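Local coordinates for protein cellulase (Uncultured bacterium, PDB 3WX5) that hydrolyses internal beta-1,4-glucosidic bonds of cellulose, as a family 12 glycoside hydrolase of the endoglucanase type, at residues Val152-Ala160 / Glu170-Tyr180; Trp108-Trp118 / Thr221-Leu232. All coordinates share one frame; numbering follows the deposited sequence.

Contact 1: residues Val152-Ala160 / Glu170-Tyr180; sequences VMPGGNRVA and EVWFADWDWNY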
loop_
_atom_site.group_PDB
_atom_site.type_symbol
_atom_site.label_atom_id
_atom_site.label_comp_id
_atom_site.label_asym_id
_atom_site.label_seq_id
_atom_site.Cartn_x
_atom_site.Cartn_y
_atom_site.Cartn_z
ATOM N N VAL A 152 15.666 0.924 -6.364
ATOM C CA VAL A 152 14.879 1.928 -5.665
ATOM C C VAL A 152 15.022 1.706 -4.154
ATOM O O VAL A 152 15.266 0.580 -3.737
ATOM C CB VAL A 152 13.394 1.857 -6.112
ATOM C CG1 VAL A 152 13.262 2.304 -7.574
ATOM C CG2 VAL A 152 12.836 0.433 -5.927
ATOM N N MET A 153 14.962 2.775 -3.354
ATOM C CA MET A 153 15.283 2.705 -1.911
ATOM C C MET A 153 14.076 3.275 -1.150
ATOM O O MET A 153 13.451 4.209 -1.620
ATOM C CB MET A 153 16.505 3.582 -1.585
ATOM C CG MET A 153 17.856 2.954 -1.943
ATOM S SD MET A 153 18.097 1.351 -1.127
ATOM C CE MET A 153 19.014 0.441 -2.386
ATOM N N PRO A 154 13.775 2.728 0.041
ATOM C CA PRO A 154 12.842 3.380 0.966
ATOM C C PRO A 154 13.339 4.762 1.381
ATOM O O PRO A 154 14.555 5.050 1.303
ATOM C CB PRO A 154 12.868 2.437 2.173
ATOM C CG PRO A 154 13.118 1.103 1.569
ATOM C CD PRO A 154 14.191 1.415 0.553
ATOM N N GLY A 155 12.406 5.614 1.788
ATOM C CA GLY A 155 12.746 6.881 2.457
ATOM C C GLY A 155 13.541 6.672 3.729
ATOM O O GLY A 155 13.510 5.596 4.329
ATOM N N GLY A 156 14.253 7.708 4.153
ATOM C CA GLY A 156 14.847 7.703 5.496
ATOM C C GLY A 156 16.128 6.896 5.573
ATOM O O GLY A 156 16.901 6.852 4.615
ATOM N N ASN A 157 16.330 6.230 6.708
ATOM C CA ASN A 157 17.565 5.517 6.992
ATOM C C ASN A 157 17.224 4.097 7.417
ATOM O O ASN A 157 16.213 3.863 8.094
ATOM C CB ASN A 157 18.309 6.165 8.160
ATOM C CG ASN A 157 18.671 7.595 7.894
ATOM O OD1 ASN A 157 18.217 8.500 8.601
ATOM N ND2 ASN A 157 19.551 7.807 6.927
ATOM N N ARG A 158 18.123 3.180 7.096
ATOM C CA ARG A 158 18.025 1.795 7.569
ATOM C C ARG A 158 18.344 1.763 9.057
ATOM O O ARG A 158 19.427 2.194 9.467
ATOM C CB ARG A 158 19.040 0.935 6.806
ATOM C CG ARG A 158 19.288 -0.442 7.420
ATOM C CD ARG A 158 18.201 -1.400 6.999
ATOM N NE ARG A 158 18.467 -2.801 7.366
ATOM C CZ ARG A 158 19.095 -3.674 6.578
ATOM N NH1 ARG A 158 19.653 -3.268 5.442
ATOM N NH2 ARG A 158 19.192 -4.948 6.941
ATOM N N VAL A 159 17.432 1.224 9.865
ATOM C CA VAL A 159 17.630 1.218 11.305
ATOM C C VAL A 159 17.772 -0.158 11.939
ATOM O O VAL A 159 18.218 -0.258 13.086
ATOM C CB VAL A 159 16.546 2.026 12.056
ATOM C CG1 VAL A 159 16.662 3.496 11.711
ATOM C CG2 VAL A 159 15.133 1.476 11.758
ATOM N N ALA A 160 17.328 -1.208 11.243
ATOM C CA ALA A 160 17.300 -2.557 11.845
ATOM C C ALA A 160 17.015 -3.631 10.805
ATOM O O ALA A 160 16.716 -3.337 9.657
ATOM C CB ALA A 160 16.256 -2.644 12.970
ATOM N N GLU A 170 14.342 -5.679 6.326
ATOM C CA GLU A 170 15.002 -4.413 6.665
ATOM C C GLU A 170 14.005 -3.418 7.196
ATOM O O GLU A 170 12.939 -3.263 6.607
ATOM C CB GLU A 170 15.618 -3.812 5.394
ATOM C CG GLU A 170 16.568 -4.776 4.653
ATOM C CD GLU A 170 17.067 -4.204 3.350
ATOM O OE1 GLU A 170 16.791 -3.024 3.084
ATOM O OE2 GLU A 170 17.696 -4.940 2.559
ATOM N N VAL A 171 14.361 -2.694 8.265
ATOM C CA VAL A 171 13.478 -1.655 8.783
ATOM C C VAL A 171 14.064 -0.286 8.439
ATOM O O VAL A 171 15.251 -0.038 8.702
ATOM C CB VAL A 171 13.290 -1.778 10.320
ATOM C CG1 VAL A 171 12.232 -0.829 10.803
ATOM C CG2 VAL A 171 12.902 -3.233 10.710
ATOM N N TRP A 172 13.278 0.532 7.734
ATOM C CA TRP A 172 13.680 1.904 7.341
ATOM C C TRP A 172 12.769 2.900 8.002
ATOM O O TRP A 172 11.569 2.627 8.140
ATOM C CB TRP A 172 13.541 2.075 5.828
ATOM C CG TRP A 172 14.505 1.228 5.062
ATOM C CD1 TRP A 172 14.478 -0.140 4.902
ATOM C CD2 TRP A 172 15.673 1.691 4.403
ATOM N NE1 TRP A 172 15.581 -0.553 4.165
ATOM C CE2 TRP A 172 16.315 0.564 3.833
ATOM C CE3 TRP A 172 16.198 2.976 4.158
ATOM C CZ2 TRP A 172 17.485 0.681 3.066
ATOM C CZ3 TRP A 172 17.372 3.087 3.437
ATOM C CH2 TRP A 172 17.998 1.948 2.883
ATOM N N PHE A 173 13.315 4.045 8.425
ATOM C CA PHE A 173 12.515 5.031 9.153
ATOM C C PHE A 173 12.823 6.434 8.629
ATOM O O PHE A 173 13.993 6.789 8.490
ATOM C CB PHE A 173 12.831 4.988 10.663
ATOM C CG PHE A 173 12.123 6.061 11.459
ATOM C CD1 PHE A 173 10.740 6.106 11.489
ATOM C CD2 PHE A 173 12.837 7.098 12.042
ATOM C CE1 PHE A 173 10.070 7.111 12.168
ATOM C CE2 PHE A 173 12.180 8.106 12.727
ATOM C CZ PHE A 173 10.788 8.121 12.763
ATOM N N ALA A 174 11.789 7.229 8.341
ATOM C CA ALA A 174 12.004 8.664 8.158
ATOM C C ALA A 174 11.082 9.453 9.058
ATOM O O ALA A 174 9.877 9.212 9.086
ATOM C CB ALA A 174 11.757 9.078 6.689
ATOM N N ASP A 175 11.604 10.565 9.556
ATOM C CA ASP A 175 10.815 11.476 10.357
ATOM C C ASP A 175 10.369 12.675 9.492
ATOM O O ASP A 175 11.094 13.666 9.353
ATOM C CB ASP A 175 11.664 11.915 11.560
ATOM C CG ASP A 175 10.934 12.880 12.455
ATOM O OD1 ASP A 175 9.707 13.052 12.281
ATOM O OD2 ASP A 175 11.603 13.472 13.321
ATOM N N TRP A 176 9.163 12.574 8.930
ATOM C CA TRP A 176 8.645 13.585 8.026
ATOM C C TRP A 176 7.446 14.261 8.703
ATOM O O TRP A 176 7.386 14.317 9.920
ATOM C CB TRP A 176 8.226 12.932 6.697
ATOM C CG TRP A 176 9.375 12.355 5.858
ATOM C CD1 TRP A 176 10.694 12.714 5.890
ATOM C CD2 TRP A 176 9.259 11.348 4.847
ATOM N NE1 TRP A 176 11.416 11.950 4.987
ATOM C CE2 TRP A 176 10.558 11.092 4.353
ATOM C CE3 TRP A 176 8.204 10.550 4.406
ATOM C CZ2 TRP A 176 10.795 10.188 3.320
ATOM C CZ3 TRP A 176 8.442 9.615 3.413
ATOM C CH2 TRP A 176 9.735 9.433 2.890
ATOM N N ASP A 177 6.534 14.842 7.935
ATOM C CA ASP A 177 5.294 15.359 8.560
ATOM C C ASP A 177 4.510 14.236 9.239
ATOM O O ASP A 177 3.661 14.486 10.124
ATOM C CB ASP A 177 4.376 16.066 7.539
ATOM C CG ASP A 177 4.779 17.522 7.296
ATOM O OD1 ASP A 177 5.648 18.026 8.029
ATOM O OD2 ASP A 177 4.243 18.155 6.355
ATOM N N TRP A 178 4.697 13.033 8.716
ATOM C CA TRP A 178 4.247 11.803 9.366
ATOM C C TRP A 178 5.461 10.908 9.566
ATOM O O TRP A 178 6.509 11.167 9.002
ATOM C CB TRP A 178 3.205 11.102 8.470
ATOM C CG TRP A 178 3.748 10.655 7.101
ATOM C CD1 TRP A 178 4.053 9.386 6.725
ATOM C CD2 TRP A 178 3.950 11.476 5.933
ATOM N NE1 TRP A 178 4.489 9.360 5.397
ATOM C CE2 TRP A 178 4.461 10.640 4.910
ATOM C CE3 TRP A 178 3.746 12.842 5.655
ATOM C CZ2 TRP A 178 4.757 11.118 3.630
ATOM C CZ3 TRP A 178 4.092 13.327 4.403
ATOM C CH2 TRP A 178 4.570 12.464 3.396
ATOM N N ASN A 179 5.346 9.888 10.416
ATOM C CA ASN A 179 6.443 8.943 10.557
ATOM C C ASN A 179 6.319 7.921 9.443
ATOM O O ASN A 179 5.265 7.311 9.264
ATOM C CB ASN A 179 6.364 8.200 11.903
ATOM C CG ASN A 179 6.774 9.052 13.103
ATOM O OD1 ASN A 179 6.537 8.656 14.263
ATOM N ND2 ASN A 179 7.460 10.171 12.852
ATOM N N TYR A 180 7.421 7.688 8.730
ATOM C CA TYR A 180 7.442 6.727 7.628
ATOM C C TYR A 180 8.241 5.519 8.067
ATOM O O TYR A 180 9.399 5.654 8.477
ATOM C CB TYR A 180 8.127 7.360 6.428
ATOM C CG TYR A 180 8.484 6.419 5.288
ATOM C CD1 TYR A 180 7.632 6.271 4.198
ATOM C CD2 TYR A 180 9.755 5.853 5.208
ATOM C CE1 TYR A 180 7.975 5.463 3.091
ATOM C CE2 TYR A 180 10.131 5.028 4.090
ATOM C CZ TYR A 180 9.241 4.870 3.035
ATOM O OH TYR A 180 9.626 4.177 1.902
HETATM O O HOH W 1 15.783 7.969 10.164
#
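Met153 lays its sulfur obliquely beside the Trp172 indole, SD 4.1 Å from CH2, a Met-aromatic contact at the start of a pairing built around that one ring. Pro154 follows with a CH-pi contact over the face, its CG 3.7 Å from the centroid of the Trp172 five-membered ring and almost on the ring normal. Gly155 gives its N-H to the phenol of Tyr180 (N to OH 3.1 Å), and Gly156 sets its CA against the carbonyl of Phe173, where a side chain would clash. Asn157 and Phe173 exchange two backbone hydrogen bonds, and a water bridges Asn157 OD1 and Phe173 O. Arg158 covers the indole face opposite Pro154 with CB. With CG anti to the backbone N (chi1 166°) and a bend at chi2, its chain leads on to Glu170, whose CG lies over the guanidinium centre, 3.4 Å from CZ. The guanidinium and carboxylate planes are stacked, so the long salt bridge is one of charges alone; NE instead binds Ala160 O, and NH2 reaches Thr161. Glu170 OE1 accepts a hydrogen bond from Trp172 NE1 (3.0 Å), lying in the ring plane, which, with the two covered faces, helps hold the indole's rotation. Opposite Val171 stand two residues, Val159 with a straight bond and Ala160 with a weak one, which makes a classic beta bulge in the antiparallel hairpin of strands 157-164 and 167-175, at one side of the family 12 beta-sandwich.

Contact 2: residues Trp108-Trp118 / Thr221-Leu232; sequences WRLTPISSGRW and TGFELWEGGRGL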
loop_
_atom_site.group_PDB
_atom_site.type_symbol
_atom_site.label_atom_id
_atom_site.label_comp_id
_atom_site.label_asym_id
_atom_site.label_seq_id
_atom_site.Cartn_x
_atom_site.Cartn_y
_atom_site.Cartn_z
ATOM N N TRP A 108 -2.197 -11.332 -1.230
ATOM C CA TRP A 108 -1.967 -10.555 -2.449
ATOM C C TRP A 108 -1.070 -11.361 -3.375
ATOM O O TRP A 108 -0.186 -12.076 -2.917
ATOM C CB TRP A 108 -1.277 -9.219 -2.123
ATOM C CG TRP A 108 -1.220 -8.253 -3.303
ATOM C CD1 TRP A 108 -2.250 -7.925 -4.164
ATOM C CD2 TRP A 108 -0.115 -7.410 -3.670
ATOM N NE1 TRP A 108 -1.793 -7.039 -5.125
ATOM C CE2 TRP A 108 -0.494 -6.695 -4.832
ATOM C CE3 TRP A 108 1.174 -7.217 -3.145
ATOM C CZ2 TRP A 108 0.325 -5.718 -5.408
ATOM C CZ3 TRP A 108 2.009 -6.272 -3.753
ATOM C CH2 TRP A 108 1.590 -5.559 -4.889
ATOM N N ARG A 109 -1.248 -11.183 -4.681
ATOM C CA ARG A 109 -0.336 -11.776 -5.656
ATOM C C ARG A 109 0.041 -10.693 -6.661
ATOM O O ARG A 109 -0.809 -9.936 -7.110
ATOM C CB ARG A 109 -1.009 -12.939 -6.376
ATOM C CG ARG A 109 -0.116 -13.628 -7.402
ATOM C CD ARG A 109 -0.741 -14.951 -7.908
ATOM N NE ARG A 109 -1.866 -14.708 -8.810
ATOM C CZ ARG A 109 -1.728 -14.387 -10.096
ATOM N NH1 ARG A 109 -0.520 -14.257 -10.627
ATOM N NH2 ARG A 109 -2.793 -14.164 -10.845
ATOM N N LEU A 110 1.322 -10.595 -6.974
ATOM C CA LEU A 110 1.759 -9.596 -7.926
ATOM C C LEU A 110 2.460 -10.282 -9.102
ATOM O O LEU A 110 3.073 -11.366 -8.961
ATOM C CB LEU A 110 2.674 -8.587 -7.240
ATOM C CG LEU A 110 3.977 -9.202 -6.688
ATOM C CD1 LEU A 110 5.185 -8.738 -7.471
ATOM C CD2 LEU A 110 4.163 -8.943 -5.194
ATOM N N THR A 111 2.364 -9.654 -10.262
ATOM C CA THR A 111 3.113 -10.108 -11.422
ATOM C C THR A 111 4.178 -9.048 -11.720
ATOM O O THR A 111 3.845 -7.913 -12.084
ATOM C CB THR A 111 2.153 -10.316 -12.629
ATOM O OG1 THR A 111 1.113 -11.236 -12.246
ATOM C CG2 THR A 111 2.914 -10.875 -13.843
ATOM N N PRO A 112 5.461 -9.391 -11.511
ATOM C CA PRO A 112 6.559 -8.456 -11.748
ATOM C C PRO A 112 6.840 -8.252 -13.234
ATOM O O PRO A 112 6.262 -8.964 -14.090
ATOM C CB PRO A 112 7.758 -9.132 -11.086
ATOM C CG PRO A 112 7.413 -10.574 -11.006
ATOM C CD PRO A 112 5.935 -10.763 -11.292
ATOM N N ILE A 113 7.640 -7.231 -13.544
ATOM C CA ILE A 113 8.110 -7.012 -14.932
ATOM C C ILE A 113 9.632 -6.870 -14.971
ATOM O O ILE A 113 10.255 -6.640 -13.935
ATOM C CB ILE A 113 7.454 -5.766 -15.580
ATOM C CG1 ILE A 113 7.706 -4.496 -14.747
ATOM C CG2 ILE A 113 5.966 -5.987 -15.774
ATOM C CD1 ILE A 113 7.240 -3.216 -15.481
ATOM N N SER A 114 10.209 -6.946 -16.172
ATOM C CA SER A 114 11.665 -6.906 -16.355
ATOM C C SER A 114 12.149 -5.564 -16.868
ATOM O O SER A 114 13.106 -5.504 -17.653
ATOM C CB SER A 114 12.080 -7.953 -17.392
ATOM O OG SER A 114 12.076 -9.222 -16.778
ATOM N N SER A 115 11.457 -4.499 -16.514
ATOM C CA SER A 115 11.906 -3.169 -16.906
ATOM C C SER A 115 11.365 -2.158 -15.889
ATOM O O SER A 115 10.524 -2.494 -15.062
ATOM C CB SER A 115 11.371 -2.822 -18.295
ATOM O OG SER A 115 9.956 -2.633 -18.273
ATOM N N GLY A 116 11.740 -0.899 -16.044
ATOM C CA GLY A 116 11.248 0.146 -15.145
ATOM C C GLY A 116 11.917 0.203 -13.785
ATOM O O GLY A 116 12.825 -0.596 -13.454
ATOM N N ARG A 117 11.490 1.185 -12.994
ATOM C CA ARG A 117 11.945 1.315 -11.624
ATOM C C ARG A 117 10.700 1.466 -10.762
ATOM O O ARG A 117 9.921 2.405 -10.960
ATOM C CB ARG A 117 12.848 2.558 -11.497
ATOM C CG ARG A 117 14.062 2.488 -12.449
ATOM C CD ARG A 117 15.052 3.633 -12.170
ATOM N NE ARG A 117 15.734 3.371 -10.896
ATOM C CZ ARG A 117 15.762 4.206 -9.863
ATOM N NH1 ARG A 117 15.181 5.411 -9.952
ATOM N NH2 ARG A 117 16.368 3.836 -8.739
ATOM N N TRP A 118 10.456 0.478 -9.907
ATOM C CA TRP A 118 9.157 0.326 -9.228
ATOM C C TRP A 118 9.332 -0.605 -8.036
ATOM O O TRP A 118 10.384 -1.257 -7.874
ATOM C CB TRP A 118 8.085 -0.262 -10.171
ATOM C CG TRP A 118 8.553 -1.552 -10.857
ATOM C CD1 TRP A 118 9.104 -1.658 -12.117
ATOM C CD2 TRP A 118 8.512 -2.888 -10.323
ATOM N NE1 TRP A 118 9.438 -2.966 -12.369
ATOM C CE2 TRP A 118 9.100 -3.742 -11.289
ATOM C CE3 TRP A 118 8.021 -3.452 -9.138
ATOM C CZ2 TRP A 118 9.265 -5.113 -11.076
ATOM C CZ3 TRP A 118 8.169 -4.844 -8.929
ATOM C CH2 TRP A 118 8.787 -5.651 -9.905
ATOM N N THR A 221 -2.470 -1.930 -1.041
ATOM C CA THR A 221 -1.250 -2.414 -1.664
ATOM C C THR A 221 -1.251 -2.057 -3.143
ATOM O O THR A 221 -2.301 -1.716 -3.697
ATOM C CB THR A 221 -1.100 -3.935 -1.477
ATOM O OG1 THR A 221 0.240 -4.312 -1.823
ATOM C CG2 THR A 221 -2.124 -4.700 -2.379
ATOM N N GLY A 222 -0.075 -2.049 -3.759
ATOM C CA GLY A 222 0.037 -1.567 -5.148
ATOM C C GLY A 222 1.488 -1.450 -5.519
ATOM O O GLY A 222 2.327 -2.116 -4.911
ATOM N N PHE A 223 1.802 -0.543 -6.446
ATOM C CA PHE A 223 3.166 -0.452 -6.971
ATOM C C PHE A 223 3.564 1.012 -6.898
ATOM O O PHE A 223 2.908 1.858 -7.512
ATOM C CB PHE A 223 3.195 -0.907 -8.434
ATOM C CG PHE A 223 2.642 -2.304 -8.643
ATOM C CD1 PHE A 223 3.437 -3.412 -8.375
ATOM C CD2 PHE A 223 1.308 -2.502 -9.021
ATOM C CE1 PHE A 223 2.942 -4.705 -8.534
ATOM C CE2 PHE A 223 0.783 -3.808 -9.157
ATOM C CZ PHE A 223 1.614 -4.901 -8.935
ATOM N N GLU A 224 4.647 1.332 -6.195
ATOM C CA GLU A 224 5.179 2.679 -6.371
ATOM C C GLU A 224 5.966 2.710 -7.673
ATOM O O GLU A 224 6.873 1.897 -7.886
ATOM C CB GLU A 224 6.049 3.119 -5.189
ATOM C CG GLU A 224 5.289 3.222 -3.858
ATOM C CD GLU A 224 6.105 3.922 -2.776
ATOM O OE1 GLU A 224 7.165 3.395 -2.366
ATOM O OE2 GLU A 224 5.718 5.034 -2.370
ATOM N N LEU A 225 5.667 3.684 -8.525
ATOM C CA LEU A 225 6.326 3.746 -9.827
ATOM C C LEU A 225 7.240 4.976 -9.878
ATOM O O LEU A 225 6.790 6.087 -9.626
ATOM C CB LEU A 225 5.274 3.832 -10.930
ATOM C CG LEU A 225 4.284 2.670 -10.929
ATOM C CD1 LEU A 225 3.287 2.849 -12.047
ATOM C CD2 LEU A 225 5.027 1.317 -11.013
ATOM N N TRP A 226 8.532 4.769 -10.157
ATOM C CA TRP A 226 9.416 5.884 -10.467
ATOM C C TRP A 226 9.593 6.024 -11.992
ATOM O O TRP A 226 9.680 7.132 -12.520
ATOM C CB TRP A 226 10.786 5.693 -9.830
ATOM C CG TRP A 226 10.834 5.847 -8.312
ATOM C CD1 TRP A 226 11.340 6.909 -7.610
ATOM C CD2 TRP A 226 10.541 4.832 -7.347
ATOM N NE1 TRP A 226 11.338 6.629 -6.259
ATOM C CE2 TRP A 226 10.878 5.347 -6.078
ATOM C CE3 TRP A 226 9.981 3.548 -7.429
ATOM C CZ2 TRP A 226 10.663 4.635 -4.897
ATOM C CZ3 TRP A 226 9.787 2.832 -6.242
ATOM C CH2 TRP A 226 10.159 3.374 -5.002
ATOM N N GLU A 227 9.683 4.883 -12.684
ATOM C CA GLU A 227 9.981 4.880 -14.118
ATOM C C GLU A 227 9.224 3.706 -14.719
ATOM O O GLU A 227 9.351 2.583 -14.238
ATOM C CB GLU A 227 11.486 4.696 -14.317
ATOM C CG GLU A 227 12.071 5.273 -15.593
ATOM C CD GLU A 227 13.592 5.429 -15.442
ATOM O OE1 GLU A 227 14.252 4.391 -15.336
ATOM O OE2 GLU A 227 14.094 6.552 -15.176
ATOM N N GLY A 228 8.379 3.968 -15.713
ATOM C CA GLY A 228 7.666 2.862 -16.382
ATOM C C GLY A 228 6.625 2.181 -15.512
ATOM O O GLY A 228 5.993 2.819 -14.664
ATOM N N GLY A 229 6.454 0.873 -15.703
ATOM C CA GLY A 229 5.471 0.131 -14.913
ATOM C C GLY A 229 4.507 -0.719 -15.735
ATOM O O GLY A 229 3.794 -1.570 -15.193
ATOM N N ARG A 230 4.483 -0.514 -17.052
ATOM C CA ARG A 230 3.498 -1.213 -17.880
ATOM C C ARG A 230 3.607 -2.723 -17.738
ATOM O O ARG A 230 4.695 -3.311 -17.901
ATOM C CB ARG A 230 3.625 -0.829 -19.362
ATOM C CG ARG A 230 2.499 -1.452 -20.214
ATOM C CD ARG A 230 2.580 -0.997 -21.688
ATOM N NE ARG A 230 3.783 -1.536 -22.326
ATOM C CZ ARG A 230 4.927 -0.872 -22.504
ATOM N NH1 ARG A 230 5.057 0.402 -22.126
ATOM N NH2 ARG A 230 5.957 -1.491 -23.072
ATOM N N GLY A 231 2.474 -3.361 -17.488
ATOM C CA GLY A 231 2.474 -4.819 -17.312
ATOM C C GLY A 231 2.490 -5.341 -15.881
ATOM O O GLY A 231 2.159 -6.513 -15.649
ATOM N N LEU A 232 2.807 -4.486 -14.904
ATOM C CA LEU A 232 2.676 -4.913 -13.505
ATOM C C LEU A 232 1.212 -5.222 -13.205
ATOM O O LEU A 232 0.333 -4.469 -13.599
ATOM C CB LEU A 232 3.174 -3.822 -12.551
ATOM C CG LEU A 232 4.696 -3.606 -12.521
ATOM C CD1 LEU A 232 5.008 -2.206 -11.903
ATOM C CD2 LEU A 232 5.361 -4.719 -11.719
HETATM O O HOH W 2 8.406 -0.473 -17.414
HETATM O O HOH W 3 14.073 7.014 -11.992
#
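Trp108 and Thr221 meet in the tight interior of the family 12 beta-sandwich, between the sheet that holds strand 101-111 and the one that holds 215-225. Thr221 CG2 sits over the indole's five-membered ring, 3.5 Å from its centroid, while OG1 covers the six-membered part. Leu110 CB lies over the opposite face, and Phe223 approaches obliquely, its CZ 3.8 Å from Trp108 CZ2. Replacing Trp108 by an alanine would probably open a gap between Thr221 and Leu110, leave the Phe223 ring less supported and deprive Ser234 of the indole N-H. Farther along, Leu232 presses CD2 onto the centre of the Trp118 six-membered ring, 3.7 Å away, and Ile113 packs across Leu232 at about a right angle. Trp118 CG stands between its backbone N and carbonyl carbon (chi1 52°), a placement that lets NE1 bind Ser115 O in the ring plane. The backbones close up here too: Arg117 O receives the N-H groups of both Trp226 and Glu227, the mark of a beta bulge. Toward solvent the fit is looser, at the side-chain ends of Arg117 and Glu227. The Arg117 guanidinium turns to Asp71 and Gly150, and its charge does not touch that of Glu227; the carboxylate lies with OE1 3.4 Å from Arg117 CD. A water joins the two residues, accepting from Arg117 NH1 at 2.8 Å and donating to Glu227 OE2 at 3.2 Å.

From the N terminus, the chain first enters contact 2 at 108-118, where strand 101-111 of one sheet gives way to strand 117-127 of the other. It then passes through strand 140-149 into 152-160 and turns back within a few residues, so that contact 1 closes a short hairpin with 170-180. Beyond helix 197-206, the last residues of strand 215-225 open the segment 221-232, and contact 2 closes a far longer loop that contains contact 1 entirely. The two centres lie about 21 Å apart. Contact 2 ties the sheets together, whereas contact 1 builds one side of the sheet both share. They touch through Val152, whose CG1 lies 3.5 Å from Trp226 CE3.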